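Local structure of Kcn28 (Kitasatospora, 6J32) at residues P104-Y109 with D391-Q396. The protein is a protein with the two-domain GT-B fold of the glycosyltransferase superfamily, related to the erythromycin biosynthesis protein CIII. Residues are numbered along the deposited sequence; the frame is centred on the assembly and turned at random.
Sequences PDVFLY and DLIERQ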
ATOM      1  N   PRO B 104      22.669   7.319 -15.855  1.00 60.07           N
ATOM      2  CA  PRO B 104      22.234   7.207 -17.245  1.00 59.41           C
ATOM      3  C   PRO B 104      22.915   8.236 -18.135  1.00 58.90           C
ATOM      4  O   PRO B 104      23.516   9.207 -17.672  1.00 60.50           O
ATOM      5  CB  PRO B 104      20.728   7.485 -17.146  1.00 58.88           C
ATOM      6  CG  PRO B 104      20.651   8.512 -16.053  1.00 58.93           C
ATOM      7  CD  PRO B 104      21.747   8.151 -15.061  1.00 59.49           C
ATOM      8  N   ASP B 105      22.807   7.998 -19.442  1.00 57.65           N
ATOM      9  CA  ASP B 105      23.326   8.961 -20.404  1.00 56.93           C
ATOM     10  C   ASP B 105      22.436  10.194 -20.491  1.00 56.31           C
ATOM     11  O   ASP B 105      22.933  11.302 -20.726  1.00 57.63           O
ATOM     12  CB  ASP B 105      23.478   8.295 -21.769  1.00 57.58           C
ATOM     13  CG  ASP B 105      24.425   7.111 -21.730  1.00 58.59           C
ATOM     14  OD1 ASP B 105      25.597   7.302 -21.339  1.00 58.96           O
ATOM     15  OD2 ASP B 105      23.992   5.989 -22.072  1.00 58.08           O
ATOM     16  N   VAL B 106      21.127  10.024 -20.297  1.00 54.17           N
ATOM     17  CA  VAL B 106      20.179  11.132 -20.347  1.00 53.02           C
ATOM     18  C   VAL B 106      19.039  10.831 -19.383  1.00 50.25           C
ATOM     19  O   VAL B 106      18.694   9.671 -19.140  1.00 48.76           O
ATOM     20  CB  VAL B 106      19.665  11.370 -21.792  1.00 54.21           C
ATOM     21  CG1 VAL B 106      18.960  10.130 -22.327  1.00 53.98           C
ATOM     22  CG2 VAL B 106      18.754  12.596 -21.863  1.00 52.61           C
ATOM     23  N   PHE B 107      18.471  11.885 -18.808  1.00 50.48           N
ATOM     24  CA  PHE B 107      17.324  11.776 -17.915  1.00 51.50           C
ATOM     25  C   PHE B 107      16.087  12.302 -18.632  1.00 51.51           C
ATOM     26  O   PHE B 107      16.064  13.461 -19.064  1.00 54.31           O
ATOM     27  CB  PHE B 107      17.552  12.556 -16.618  1.00 53.25           C
ATOM     28  CG  PHE B 107      18.010  11.708 -15.463  1.00 54.31           C
ATOM     29  CD1 PHE B 107      17.169  10.759 -14.906  1.00 55.52           C
ATOM     30  CD2 PHE B 107      19.263  11.894 -14.903  1.00 54.99           C
ATOM     31  CE1 PHE B 107      17.582   9.988 -13.835  1.00 55.02           C
ATOM     32  CE2 PHE B 107      19.681  11.127 -13.828  1.00 55.14           C
ATOM     33  CZ  PHE B 107      18.839  10.175 -13.294  1.00 55.12           C
ATOM     34  N   LEU B 108      15.072  11.454 -18.762  1.00 47.34           N
ATOM     35  CA  LEU B 108      13.749  11.864 -19.212  1.00 45.25           C
ATOM     36  C   LEU B 108      12.850  11.956 -17.990  1.00 46.99           C
ATOM     37  O   LEU B 108      12.812  11.027 -17.175  1.00 48.61           O
ATOM     38  CB  LEU B 108      13.166  10.861 -20.205  1.00 44.90           C
ATOM     39  CG  LEU B 108      13.927  10.480 -21.473  1.00 43.36           C
ATOM     40  CD1 LEU B 108      13.078   9.524 -22.287  1.00 42.06           C
ATOM     41  CD2 LEU B 108      14.271  11.711 -22.290  1.00 43.29           C
ATOM     42  N   TYR B 109      12.111  13.056 -17.868  1.00 45.52           N
ATOM     43  CA  TYR B 109      11.293  13.245 -16.683  1.00 45.37           C
ATOM     44  C   TYR B 109       9.981  13.928 -17.029  1.00 47.49           C
ATOM     45  O   TYR B 109       9.950  14.894 -17.795  1.00 51.53           O
ATOM     46  CB  TYR B 109      12.045  14.054 -15.608  1.00 45.38           C
ATOM     47  CG  TYR B 109      12.394  15.482 -15.985  1.00 45.43           C
ATOM     48  CD1 TYR B 109      13.548  15.775 -16.699  1.00 45.49           C
ATOM     49  CD2 TYR B 109      11.578  16.540 -15.605  1.00 43.22           C
ATOM     50  CE1 TYR B 109      13.872  17.078 -17.034  1.00 45.02           C
ATOM     51  CE2 TYR B 109      11.891  17.841 -15.936  1.00 44.28           C
ATOM     52  CZ  TYR B 109      13.039  18.107 -16.651  1.00 45.42           C
ATOM     53  OH  TYR B 109      13.351  19.410 -16.984  1.00 46.02           O
ATOM     54  N   ASP B 391      13.947  10.174 -31.895  1.00 52.54           N
ATOM     55  CA  ASP B 391      15.125  10.701 -32.583  1.00 54.78           C
ATOM     56  C   ASP B 391      15.727  11.876 -31.826  1.00 53.57           C
ATOM     57  O   ASP B 391      16.953  12.005 -31.733  1.00 54.65           O
ATOM     58  CB  ASP B 391      14.770  11.130 -34.007  1.00 58.46           C
ATOM     59  CG  ASP B 391      14.435   9.959 -34.909  1.00 62.02           C
ATOM     60  OD1 ASP B 391      14.041   8.891 -34.397  1.00 64.06           O
ATOM     61  OD2 ASP B 391      14.582  10.107 -36.137  1.00 64.18           O
ATOM     62  N   LEU B 392      14.881  12.744 -31.274  1.00 52.18           N
ATOM     63  CA  LEU B 392      15.393  13.891 -30.534  1.00 53.40           C
ATOM     64  C   LEU B 392      16.085  13.462 -29.248  1.00 54.75           C
ATOM     65  O   LEU B 392      17.075  14.079 -28.834  1.00 57.16           O
ATOM     66  CB  LEU B 392      14.259  14.874 -30.246  1.00 51.37           C
ATOM     67  CG  LEU B 392      13.831  15.669 -31.478  1.00 50.60           C
ATOM     68  CD1 LEU B 392      12.586  16.489 -31.198  1.00 50.33           C
ATOM     69  CD2 LEU B 392      14.975  16.567 -31.922  1.00 49.66           C
ATOM     70  N   ILE B 393      15.579  12.411 -28.596  1.00 51.84           N
ATOM     71  CA  ILE B 393      16.216  11.916 -27.381  1.00 48.92           C
ATOM     72  C   ILE B 393      17.556  11.265 -27.707  1.00 49.89           C
ATOM     73  O   ILE B 393      18.562  11.508 -27.028  1.00 51.07           O
ATOM     74  CB  ILE B 393      15.273  10.942 -26.649  1.00 47.12           C
ATOM     75  CG1 ILE B 393      14.079  11.690 -26.058  1.00 44.64           C
ATOM     76  CG2 ILE B 393      16.016  10.197 -25.550  1.00 45.68           C
ATOM     77  CD1 ILE B 393      12.911  10.783 -25.723  1.00 43.39           C
ATOM     78  N   GLU B 394      17.600  10.449 -28.762  1.00 50.55           N
ATOM     79  CA  GLU B 394      18.846   9.804 -29.165  1.00 54.65           C
ATOM     80  C   GLU B 394      19.928  10.805 -29.544  1.00 58.03           C
ATOM     81  O   GLU B 394      21.112  10.452 -29.547  1.00 57.31           O
ATOM     82  CB  GLU B 394      18.589   8.846 -30.327  1.00 55.66           C
ATOM     83  CG  GLU B 394      17.876   7.571 -29.908  1.00 56.52           C
ATOM     84  CD  GLU B 394      17.757   6.577 -31.034  1.00 59.05           C
ATOM     85  OE1 GLU B 394      17.637   7.010 -32.199  1.00 61.05           O
ATOM     86  OE2 GLU B 394      17.784   5.361 -30.755  1.00 61.43           O
ATOM     87  N   ARG B 395      19.553  12.038 -29.883  1.00 61.40           N
ATOM     88  CA  ARG B 395      20.552  13.052 -30.190  1.00 65.61           C
ATOM     89  C   ARG B 395      21.407  13.379 -28.973  1.00 66.25           C
ATOM     90  O   ARG B 395      22.572  13.765 -29.118  1.00 67.03           O
ATOM     91  CB  ARG B 395      19.868  14.316 -30.713  1.00 70.07           C
ATOM     92  CG  ARG B 395      20.704  15.107 -31.696  1.00 74.39           C
ATOM     93  CD  ARG B 395      20.761  14.404 -33.043  1.00 78.73           C
ATOM     94  NE  ARG B 395      21.910  14.839 -33.831  1.00 82.92           N
ATOM     95  CZ  ARG B 395      23.056  14.171 -33.912  1.00 85.94           C
ATOM     96  NH1 ARG B 395      23.212  13.028 -33.255  1.00 86.48           N
ATOM     97  NH2 ARG B 395      24.048  14.646 -34.652  1.00 88.20           N
ATOM     98  N   GLN B 396      20.857  13.223 -27.770  1.00 66.02           N
ATOM     99  CA  GLN B 396      21.570  13.526 -26.538  1.00 64.65           C
ATOM    100  C   GLN B 396      22.437  12.376 -26.047  1.00 64.39           C
ATOM    101  O   GLN B 396      23.062  12.495 -24.989  1.00 65.57           O
ATOM    102  CB  GLN B 396      20.575  13.920 -25.445  1.00 62.50           C
ATOM    103  CG  GLN B 396      19.762  15.152 -25.790  1.00 61.38           C
ATOM    104  CD  GLN B 396      20.608  16.402 -25.892  1.00 61.70           C
ATOM    105  OE1 GLN B 396      21.673  16.500 -25.277  1.00 61.84           O
ATOM    106  NE2 GLN B 396      20.142  17.365 -26.682  1.00 60.85           N
TER
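Leu108 and Ile393 meet tip to tip where the C-terminal helix lies against one face of a central strand, and their methyl groups supply the tightest part of a mainly apolar interface. CD1 of Leu108 comes within 3.7 Å of Ile393 CD1, while Leu108 CD2 packs 3.8 Å from Ile393 CG1 on the same side chain. In Ile393, CG1 stands anti to the carbonyl carbon (chi1 -70°), which sends the longer branch and its CD1 out to the leucine; the shorter branch, CG2, also packs on Leu108 CD2, at 4.0 Å, and reaches Val106 more loosely, with 4.4 Å between Ile393 CG2 and Val106 CG1. Branched aliphatic residues suit both surfaces: valine and leucine, two apart on strand 106-110, present methyls on one face, and the isoleucine packs against them.

The strand is the fourth in order along the chain in the parallel sheet of the N-terminal Rossmann-like domain, hydrogen-bonded to strand 9-13 through Val106 and Leu108. Helix 385-394 comes after the last strand of the second sheet, 343-345, yet it packs here on the N-terminal sheet, the crossing back of the chain end familiar from GT-B proteins.

Further along, Gln396 uses its aliphatic part: its CB lies 4.2 Å from Val106 CG2, while the rest of the side chain turns off past the strand, touching Pro126 and Ile128, so a long residue with an apolar root and a polar tip fits this border. The carboxylate of Asp105 is engaged on its own side of the contact, where OD2 accepts a hydrogen bond from the backbone N of His9.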